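Local structure of threonine synthase (Brucella melitensis bv. 1, 4F4F) at residues A[286-300]-A[308-321]. The protein probably catalyses the pyridoxal-phosphate-dependent conversion of O-phospho-L-homoserine and water to L-threonine and phosphate, the last step of threonine biosynthesis. Numbering follows the deposited sequence.
With PLP (pyridoxal-5'-phosphate), chain C.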
ATOM      1  N   ASN A 286      -4.292 -14.678   2.590  1.00 17.41           N
ATOM      2  CA  ASN A 286      -5.486 -15.328   3.086  1.00 18.79           C
ATOM      3  C   ASN A 286      -5.931 -16.442   2.122  1.00 19.99           C
ATOM      4  O   ASN A 286      -5.138 -16.862   1.265  1.00 19.41           O
ATOM      5  CB  ASN A 286      -6.578 -14.298   3.496  1.00 19.17           C
ATOM      6  CG  ASN A 286      -7.236 -13.556   2.330  1.00 19.29           C
ATOM      7  OD1 ASN A 286      -7.364 -14.060   1.212  1.00 20.06           O
ATOM      8  ND2 ASN A 286      -7.717 -12.343   2.624  1.00 18.88           N
ATOM      9  N   ASP A 287      -7.160 -16.957   2.281  1.00 21.36           N
ATOM     10  CA  ASP A 287      -7.705 -17.994   1.380  1.00 22.72           C
ATOM     11  C   ASP A 287      -7.641 -17.626  -0.112  1.00 22.38           C
ATOM     12  O   ASP A 287      -7.662 -18.494  -0.968  1.00 22.81           O
ATOM     13  CB  ASP A 287      -9.169 -18.310   1.764  1.00 24.56           C
ATOM     14  CG  ASP A 287      -9.316 -18.659   3.238  1.00 25.57           C
ATOM     15  OD1 ASP A 287      -9.096 -19.820   3.593  1.00 27.24           O
ATOM     16  OD2 ASP A 287      -9.566 -17.745   4.045  1.00 27.91           O
ATOM     17  N   ASN A 288      -7.569 -16.339  -0.416  1.00 21.96           N
ATOM     18  CA  ASN A 288      -7.311 -15.892  -1.786  1.00 21.76           C
ATOM     19  C   ASN A 288      -5.805 -15.954  -2.012  1.00 20.76           C
ATOM     20  O   ASN A 288      -5.068 -14.996  -1.777  1.00 20.89           O
ATOM     21  CB  ASN A 288      -7.857 -14.488  -1.972  1.00 22.03           C
ATOM     22  CG  ASN A 288      -9.347 -14.438  -1.752  1.00 22.88           C
ATOM     23  OD1 ASN A 288     -10.110 -14.791  -2.637  1.00 24.27           O
ATOM     24  ND2 ASN A 288      -9.771 -14.018  -0.565  1.00 23.46           N
ATOM     25  N   ASP A 289      -5.360 -17.114  -2.457  1.00 20.54           N
ATOM     26  CA  ASP A 289      -3.973 -17.501  -2.324  1.00 19.72           C
ATOM     27  C   ASP A 289      -3.267 -17.637  -3.675  1.00 18.84           C
ATOM     28  O   ASP A 289      -2.290 -18.394  -3.786  1.00 18.46           O
ATOM     29  CB  ASP A 289      -3.914 -18.805  -1.523  1.00 20.49           C
ATOM     30  CG  ASP A 289      -4.514 -19.996  -2.255  1.00 21.36           C
ATOM     31  OD1 ASP A 289      -5.277 -19.867  -3.252  1.00 21.15           O
ATOM     32  OD2 ASP A 289      -4.205 -21.107  -1.793  1.00 22.43           O
ATOM     33  N   ILE A 290      -3.713 -16.865  -4.668  1.00 18.08           N
ATOM     34  CA  ILE A 290      -3.078 -16.869  -5.991  1.00 17.67           C
ATOM     35  C   ILE A 290      -1.563 -16.793  -5.893  1.00 16.96           C
ATOM     36  O   ILE A 290      -0.864 -17.553  -6.550  1.00 16.93           O
ATOM     37  CB  ILE A 290      -3.640 -15.762  -6.936  1.00 17.36           C
ATOM     38  CG1 ILE A 290      -3.191 -16.046  -8.382  1.00 17.41           C
ATOM     39  CG2 ILE A 290      -3.275 -14.334  -6.485  1.00 16.35           C
ATOM     40  CD1 ILE A 290      -3.901 -15.161  -9.372  1.00 17.58           C
ATOM     41  N   LEU A 291      -1.064 -15.942  -5.002  1.00 16.51           N
ATOM     42  CA  LEU A 291       0.392 -15.752  -4.883  1.00 15.99           C
ATOM     43  C   LEU A 291       1.062 -16.984  -4.279  1.00 16.34           C
ATOM     44  O   LEU A 291       2.141 -17.390  -4.719  1.00 16.41           O
ATOM     45  CB  LEU A 291       0.720 -14.503  -4.090  1.00 15.40           C
ATOM     46  CG  LEU A 291       0.294 -13.155  -4.723  1.00 15.35           C
ATOM     47  CD1 LEU A 291       0.456 -12.007  -3.727  1.00 14.87           C
ATOM     48  CD2 LEU A 291       1.096 -12.850  -5.980  1.00 14.82           C
ATOM     49  N   SER A 292       0.449 -17.573  -3.269  1.00 16.68           N
ATOM     50  CA  SER A 292       0.963 -18.813  -2.710  1.00 17.13           C
ATOM     51  C   SER A 292       0.950 -19.935  -3.772  1.00 17.50           C
ATOM     52  O   SER A 292       1.948 -20.617  -3.980  1.00 17.02           O
ATOM     53  CB  SER A 292       0.129 -19.205  -1.471  1.00 17.79           C
ATOM     54  OG  SER A 292       0.655 -20.383  -0.884  1.00 18.60           O
ATOM     55  N   ARG A 293      -0.168 -20.103  -4.479  1.00 17.94           N
ATOM     56  CA  ARG A 293      -0.238 -21.098  -5.538  1.00 18.60           C
ATOM     57  C   ARG A 293       0.797 -20.835  -6.627  1.00 18.03           C
ATOM     58  O   ARG A 293       1.352 -21.778  -7.211  1.00 17.97           O
ATOM     59  CB  ARG A 293      -1.621 -21.164  -6.159  1.00 19.40           C
ATOM     60  CG  ARG A 293      -2.675 -21.683  -5.181  1.00 20.09           C
ATOM     61  CD  ARG A 293      -4.054 -21.758  -5.821  1.00 20.76           C
ATOM     62  NE  ARG A 293      -4.783 -20.474  -5.945  1.00 20.65           N
ATOM     63  CZ  ARG A 293      -5.002 -19.819  -7.086  1.00 20.68           C
ATOM     64  NH1 ARG A 293      -4.474 -20.253  -8.229  1.00 20.57           N
ATOM     65  NH2 ARG A 293      -5.725 -18.705  -7.080  1.00 20.39           N
ATOM     66  N   THR A 294       1.034 -19.560  -6.914  1.00 17.48           N
ATOM     67  CA  THR A 294       2.029 -19.188  -7.911  1.00 17.36           C
ATOM     68  C   THR A 294       3.411 -19.619  -7.488  1.00 17.74           C
ATOM     69  O   THR A 294       4.142 -20.195  -8.277  1.00 17.92           O
ATOM     70  CB  THR A 294       2.020 -17.655  -8.223  1.00 16.68           C
ATOM     71  OG1 THR A 294       0.755 -17.310  -8.792  1.00 16.45           O
ATOM     72  CG2 THR A 294       3.137 -17.311  -9.213  1.00 16.07           C
ATOM     73  N   LEU A 295       3.792 -19.345  -6.248  1.00 18.31           N
ATOM     74  CA  LEU A 295       5.121 -19.786  -5.805  1.00 19.40           C
ATOM     75  C   LEU A 295       5.237 -21.333  -5.790  1.00 20.03           C
ATOM     76  O   LEU A 295       6.312 -21.884  -6.070  1.00 19.84           O
ATOM     77  CB  LEU A 295       5.514 -19.203  -4.433  1.00 19.28           C
ATOM     78  CG  LEU A 295       6.130 -17.789  -4.345  1.00 19.90           C
ATOM     79  CD1 LEU A 295       7.645 -17.909  -4.527  1.00 20.22           C
ATOM     80  CD2 LEU A 295       5.509 -16.774  -5.303  1.00 19.75           C
ATOM     81  N   GLU A 296       4.152 -22.025  -5.450  1.00 20.99           N
ATOM     82  CA  GLU A 296       4.181 -23.494  -5.412  1.00 21.95           C
ATOM     83  C   GLU A 296       4.316 -24.110  -6.800  1.00 22.01           C
ATOM     84  O   GLU A 296       5.044 -25.106  -6.988  1.00 22.21           O
ATOM     85  CB  GLU A 296       2.891 -24.046  -4.820  1.00 23.87           C
ATOM     86  CG  GLU A 296       2.626 -23.720  -3.365  1.00 25.51           C
ATOM     87  CD  GLU A 296       1.273 -24.252  -2.907  1.00 27.11           C
ATOM     88  OE1 GLU A 296       0.322 -24.366  -3.712  1.00 27.20           O
ATOM     89  OE2 GLU A 296       1.170 -24.556  -1.710  1.00 31.24           O
ATOM     90  N   SER A 297       3.566 -23.576  -7.764  1.00 21.13           N
ATOM     91  CA  SER A 297       3.399 -24.230  -9.055  1.00 21.52           C
ATOM     92  C   SER A 297       3.917 -23.468 -10.265  1.00 21.10           C
ATOM     93  O   SER A 297       4.087 -24.039 -11.333  1.00 21.10           O
ATOM     94  CB  SER A 297       1.905 -24.514  -9.282  1.00 21.71           C
ATOM     95  OG  SER A 297       1.218 -23.312  -9.538  1.00 21.41           O
ATOM     96  N   GLY A 298       4.093 -22.165 -10.123  1.00 20.83           N
ATOM     97  CA  GLY A 298       4.300 -21.304 -11.290  1.00 20.94           C
ATOM     98  C   GLY A 298       3.028 -20.848 -12.014  1.00 21.17           C
ATOM     99  O   GLY A 298       3.102 -20.034 -12.926  1.00 21.25           O
ATOM    100  N   ALA A 299       1.861 -21.314 -11.565  1.00 21.52           N
ATOM    101  CA  ALA A 299       0.587 -21.109 -12.267  1.00 21.78           C
ATOM    102  C   ALA A 299      -0.131 -19.962 -11.563  1.00 21.84           C
ATOM    103  O   ALA A 299      -0.701 -20.117 -10.462  1.00 22.13           O
ATOM    104  CB  ALA A 299      -0.258 -22.383 -12.225  1.00 22.94           C
ATOM    105  N   TYR A 300      -0.045 -18.776 -12.156  1.00 20.98           N
ATOM    106  CA  TYR A 300      -0.763 -17.633 -11.634  1.00 20.61           C
ATOM    107  C   TYR A 300      -2.115 -17.676 -12.271  1.00 22.14           C
ATOM    108  O   TYR A 300      -2.272 -17.254 -13.428  1.00 21.51           O
ATOM    109  CB  TYR A 300      -0.031 -16.376 -12.028  1.00 19.55           C
ATOM    110  CG  TYR A 300      -0.584 -15.068 -11.505  1.00 18.62           C
ATOM    111  CD1 TYR A 300      -0.194 -14.577 -10.269  1.00 17.85           C
ATOM    112  CD2 TYR A 300      -1.415 -14.280 -12.297  1.00 18.51           C
ATOM    113  CE1 TYR A 300      -0.642 -13.347  -9.815  1.00 17.51           C
ATOM    114  CE2 TYR A 300      -1.875 -13.051 -11.850  1.00 18.11           C
ATOM    115  CZ  TYR A 300      -1.470 -12.583 -10.613  1.00 17.68           C
ATOM    116  OH  TYR A 300      -1.901 -11.345 -10.178  1.00 17.57           O
ATOM    117  N   THR A 308     -13.285 -13.079   3.481  1.00 27.56           N
ATOM    118  CA  THR A 308     -12.546 -13.591   4.624  1.00 26.52           C
ATOM    119  C   THR A 308     -12.624 -12.547   5.732  1.00 25.57           C
ATOM    120  O   THR A 308     -13.334 -11.550   5.596  1.00 25.58           O
ATOM    121  CB  THR A 308     -11.050 -13.822   4.276  1.00 25.08           C
ATOM    122  OG1 THR A 308     -10.406 -12.561   4.066  1.00 23.91           O
ATOM    123  CG2 THR A 308     -10.862 -14.748   3.028  1.00 24.82           C
ATOM    124  N   THR A 309     -11.878 -12.764   6.812  1.00 24.23           N
ATOM    125  CA  THR A 309     -11.765 -11.799   7.891  1.00 23.54           C
ATOM    126  C   THR A 309     -10.610 -10.824   7.669  1.00 22.71           C
ATOM    127  O   THR A 309     -10.383  -9.948   8.488  1.00 22.64           O
ATOM    128  CB  THR A 309     -11.608 -12.502   9.265  1.00 23.59           C
ATOM    129  OG1 THR A 309     -10.566 -13.481   9.191  1.00 23.03           O
ATOM    130  CG2 THR A 309     -12.985 -13.197   9.709  1.00 24.64           C
ATOM    131  N   SER A 310      -9.887 -10.963   6.557  1.00 22.15           N
ATOM    132  CA  SER A 310      -8.839 -10.015   6.197  1.00 21.31           C
ATOM    133  C   SER A 310      -9.184  -9.373   4.839  1.00 21.64           C
ATOM    134  O   SER A 310      -8.460  -9.597   3.850  1.00 20.79           O
ATOM    135  CB  SER A 310      -7.473 -10.708   6.161  1.00 20.28           C
ATOM    136  OG  SER A 310      -7.506 -11.976   5.529  1.00 20.22           O
ATOM    137  N   PRO A 311     -10.278  -8.568   4.787  1.00 22.78           N
ATOM    138  CA  PRO A 311     -10.808  -8.100   3.496  1.00 23.50           C
ATOM    139  C   PRO A 311      -9.843  -7.283   2.639  1.00 23.65           C
ATOM    140  O   PRO A 311      -9.967  -7.299   1.414  1.00 23.46           O
ATOM    141  CB  PRO A 311     -12.015  -7.234   3.894  1.00 24.58           C
ATOM    142  CG  PRO A 311     -11.700  -6.770   5.264  1.00 24.10           C
ATOM    143  CD  PRO A 311     -11.044  -7.985   5.900  1.00 23.62           C
ATOM    144  N   SER A 312      -8.873  -6.596   3.238  1.00 23.62           N
ATOM    145  CA  SER A 312      -7.900  -5.838   2.413  1.00 24.39           C
ATOM    146  C   SER A 312      -6.945  -6.750   1.604  1.00 23.35           C
ATOM    147  O   SER A 312      -6.197  -6.284   0.755  1.00 22.97           O
ATOM    148  CB  SER A 312      -7.086  -4.867   3.266  1.00 25.11           C
ATOM    149  OG  SER A 312      -7.940  -3.964   3.973  1.00 26.08           O
ATOM    150  N   MET A 313      -6.978  -8.050   1.881  1.00 23.03           N
ATOM    151  CA  MET A 313      -6.197  -9.018   1.143  1.00 22.33           C
ATOM    152  C   MET A 313      -7.083  -9.944   0.298  1.00 22.69           C
ATOM    153  O   MET A 313      -6.614 -10.931  -0.261  1.00 22.58           O
ATOM    154  CB  MET A 313      -5.315  -9.807   2.123  1.00 21.90           C
ATOM    155  CG  MET A 313      -4.230  -8.961   2.765  1.00 21.09           C
ATOM    156  SD  MET A 313      -3.599  -9.690   4.298  1.00 20.74           S
ATOM    157  CE  MET A 313      -3.157 -11.347   3.765  1.00 19.59           C
ATOM    158  N   ASP A 314      -8.361  -9.607   0.185  1.00 23.17           N
ATOM    159  CA  ASP A 314      -9.283 -10.407  -0.612  1.00 24.20           C
ATOM    160  C   ASP A 314      -9.112 -10.026  -2.080  1.00 24.62           C
ATOM    161  O   ASP A 314      -9.901  -9.257  -2.632  1.00 25.33           O
ATOM    162  CB  ASP A 314     -10.721 -10.216  -0.125  1.00 24.39           C
ATOM    163  CG  ASP A 314     -11.020 -10.981   1.190  1.00 24.90           C
ATOM    164  OD1 ASP A 314     -10.181 -11.772   1.668  1.00 23.19           O
ATOM    165  OD2 ASP A 314     -12.129 -10.797   1.745  1.00 25.43           O
ATOM    166  N   ILE A 315      -8.045 -10.551  -2.691  1.00 24.51           N
ATOM    167  CA  ILE A 315      -7.681 -10.218  -4.076  1.00 24.04           C
ATOM    168  C   ILE A 315      -7.899 -11.387  -5.007  1.00 23.77           C
ATOM    169  O   ILE A 315      -7.625 -12.542  -4.635  1.00 23.78           O
ATOM    170  CB  ILE A 315      -6.195  -9.792  -4.231  1.00 23.80           C
ATOM    171  CG1 ILE A 315      -5.226 -10.849  -3.624  1.00 24.40           C
ATOM    172  CG2 ILE A 315      -5.980  -8.421  -3.615  1.00 23.88           C
ATOM    173  CD1 ILE A 315      -3.819 -10.872  -4.236  1.00 24.37           C
ATOM    174  N   GLN A 316      -8.357 -11.085  -6.221  1.00 23.27           N
ATOM    175  CA  GLN A 316      -8.395 -12.078  -7.306  1.00 24.15           C
ATOM    176  C   GLN A 316      -7.028 -12.129  -8.018  1.00 22.51           C
ATOM    177  O   GLN A 316      -6.492 -13.199  -8.298  1.00 21.63           O
ATOM    178  CB  GLN A 316      -9.508 -11.742  -8.302  1.00 25.37           C
ATOM    179  CG  GLN A 316      -9.689 -12.836  -9.335  1.00 27.28           C
ATOM    180  CD  GLN A 316     -11.046 -12.785 -10.017  1.00 28.93           C
ATOM    181  OE1 GLN A 316     -11.366 -11.833 -10.728  1.00 30.15           O
ATOM    182  NE2 GLN A 316     -11.845 -13.812  -9.799  1.00 29.99           N
ATOM    183  N   ILE A 317      -6.482 -10.945  -8.284  1.00 21.89           N
ATOM    184  CA  ILE A 317      -5.141 -10.779  -8.861  1.00 20.91           C
ATOM    185  C   ILE A 317      -4.355  -9.751  -8.036  1.00 19.54           C
ATOM    186  O   ILE A 317      -4.916  -8.969  -7.290  1.00 19.33           O
ATOM    187  CB  ILE A 317      -5.177 -10.322 -10.338  1.00 21.83           C
ATOM    188  CG1 ILE A 317      -5.910  -8.980 -10.497  1.00 22.73           C
ATOM    189  CG2 ILE A 317      -5.789 -11.394 -11.245  1.00 22.57           C
ATOM    190  CD1 ILE A 317      -5.900  -8.433 -11.932  1.00 24.15           C
ATOM    191  N   SER A 318      -3.042  -9.777  -8.159  1.00 17.76           N
ATOM    192  CA  SER A 318      -2.205  -8.925  -7.346  1.00 16.63           C
ATOM    193  C   SER A 318      -1.595  -7.824  -8.241  1.00 16.08           C
ATOM    194  O   SER A 318      -0.702  -8.101  -9.041  1.00 14.83           O
ATOM    195  CB  SER A 318      -1.137  -9.776  -6.692  1.00 16.10           C
ATOM    196  OG  SER A 318      -0.387  -9.039  -5.777  1.00 15.17           O
ATOM    197  N   SER A 319      -2.061  -6.597  -8.068  1.00 15.92           N
ATOM    198  CA  SER A 319      -1.815  -5.545  -9.053  1.00 16.52           C
ATOM    199  C   SER A 319      -0.318  -5.226  -9.289  1.00 15.40           C
ATOM    200  O   SER A 319       0.079  -4.925 -10.402  1.00 16.57           O
ATOM    201  CB  SER A 319      -2.583  -4.280  -8.672  1.00 17.23           C
ATOM    202  OG  SER A 319      -1.941  -3.640  -7.571  1.00 17.73           O
ATOM    203  N   ASN A 320       0.520  -5.334  -8.272  1.00 14.44           N
ATOM    204  CA  ASN A 320       1.937  -5.026  -8.442  1.00 13.81           C
ATOM    205  C   ASN A 320       2.836  -6.223  -8.674  1.00 12.97           C
ATOM    206  O   ASN A 320       4.043  -6.074  -8.808  1.00 12.20           O
ATOM    207  CB  ASN A 320       2.430  -4.255  -7.237  1.00 14.09           C
ATOM    208  CG  ASN A 320       1.827  -2.877  -7.172  1.00 14.74           C
ATOM    209  OD1 ASN A 320       2.083  -2.073  -8.037  1.00 15.68           O
ATOM    210  ND2 ASN A 320       0.996  -2.616  -6.180  1.00 15.77           N
ATOM    211  N   PHE A 321       2.250  -7.421  -8.730  1.00 12.56           N
ATOM    212  CA  PHE A 321       3.074  -8.629  -9.012  1.00 12.55           C
ATOM    213  C   PHE A 321       3.853  -8.486 -10.331  1.00 11.99           C
ATOM    214  O   PHE A 321       4.983  -8.957 -10.450  1.00 11.67           O
ATOM    215  CB  PHE A 321       2.185  -9.866  -9.040  1.00 13.24           C
ATOM    216  CG  PHE A 321       2.936 -11.165  -9.122  1.00 13.69           C
ATOM    217  CD1 PHE A 321       3.873 -11.509  -8.169  1.00 13.81           C
ATOM    218  CD2 PHE A 321       2.662 -12.058 -10.138  1.00 14.21           C
ATOM    219  CE1 PHE A 321       4.547 -12.728  -8.240  1.00 14.13           C
ATOM    220  CE2 PHE A 321       3.344 -13.252 -10.225  1.00 14.51           C
ATOM    221  CZ  PHE A 321       4.277 -13.594  -9.271  1.00 14.32           C
TER
HETATM  222  N1  PLP C 501      -3.147  -5.485   5.162  1.00 27.62           N
HETATM  223  C2  PLP C 501      -3.936  -4.352   5.295  1.00 28.25           C
HETATM  224  C2A PLP C 501      -4.546  -3.897   6.603  1.00 25.07           C
HETATM  225  C3  PLP C 501      -4.193  -3.501   4.097  1.00 28.17           C
HETATM  226  O3  PLP C 501      -4.970  -2.367   4.228  1.00 27.53           O
HETATM  227  C4  PLP C 501      -3.588  -3.958   2.793  1.00 28.03           C
HETATM  228  C4A PLP C 501      -3.756  -3.196   1.518  1.00 29.41           C
HETATM  229  C5  PLP C 501      -2.750  -5.183   2.768  1.00 29.49           C
HETATM  230  C6  PLP C 501      -2.571  -5.876   3.989  1.00 28.80           C
HETATM  231  C5A PLP C 501      -2.087  -5.617   1.445  1.00 30.33           C
HETATM  232  O4P PLP C 501      -1.088  -4.650   0.915  1.00 32.53           O
HETATM  233  P   PLP C 501      -0.377  -4.709  -0.568  1.00 30.14           P
HETATM  234  O1P PLP C 501       0.162  -6.126  -0.697  1.00 31.48           O
HETATM  235  O2P PLP C 501      -1.514  -4.397  -1.520  1.00 29.36           O
HETATM  236  O3P PLP C 501       0.707  -3.654  -0.618  1.00 31.51           O
HETATM  237  O   HOH W   1      -4.797 -13.051   0.193  1.00 22.52           O
HETATM  238  O   HOH W   2      -6.245 -15.193  -4.894  1.00 17.09           O
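Asn286 meets Ser310 and Asp314 where strand 278-285 of this fold type II (tryptophan synthase beta-like) pyridoxal-phosphate enzyme runs out, and the loop 308-321 that borders the cofactor packs along the following turn and helix 290-297. An amide suits this buried place because its two ends differ. ND2 donates to Ser310 OG at 2.9 Å, nearly in the amide plane, and more weakly to Asp314 OD1, while OD1 closes an Asx turn by accepting from Asn288 N and also from Asn288 ND2; Asn288 OD1 in turn accepts from Ala306 N. Asp314 is held by Thr308, whose OG1 donates to the syn lone pair of OD1 and whose N reaches OD2. Two waters join the backbones; one binds both Ile290 N and Ile315 O.

At the other end the packing is tight and largely apolar. Leu291 lays CD2 over one face of the Phe321 ring, 4.1 Å from its centroid, a CH-pi contact. Tyr300 lies almost parallel to Phe321, planes 9° apart, but strongly offset; Ile290 CD1 sits over the centre of one Tyr300 face. By contrast, the outer margin is loose: solvent-exposed Ile317 touches Tyr300 OH through CB while its chain extends outward, and Asp287 OD2 merely touches Thr308 CG2.

Toward the cofactor, Met313 CG lies 3.7 Å from PLP C6, and Ser318 OG is hydrogen-bonded to Gly260 O. Tyrosine suits its place by pairing a buried ring with a polar end. With CG anti to the backbone N (chi1 -177°), the ring reaches across to the loop. There Tyr300 OH accepts a nearly straight hydrogen bond from Ser318 N at 2.8 Å.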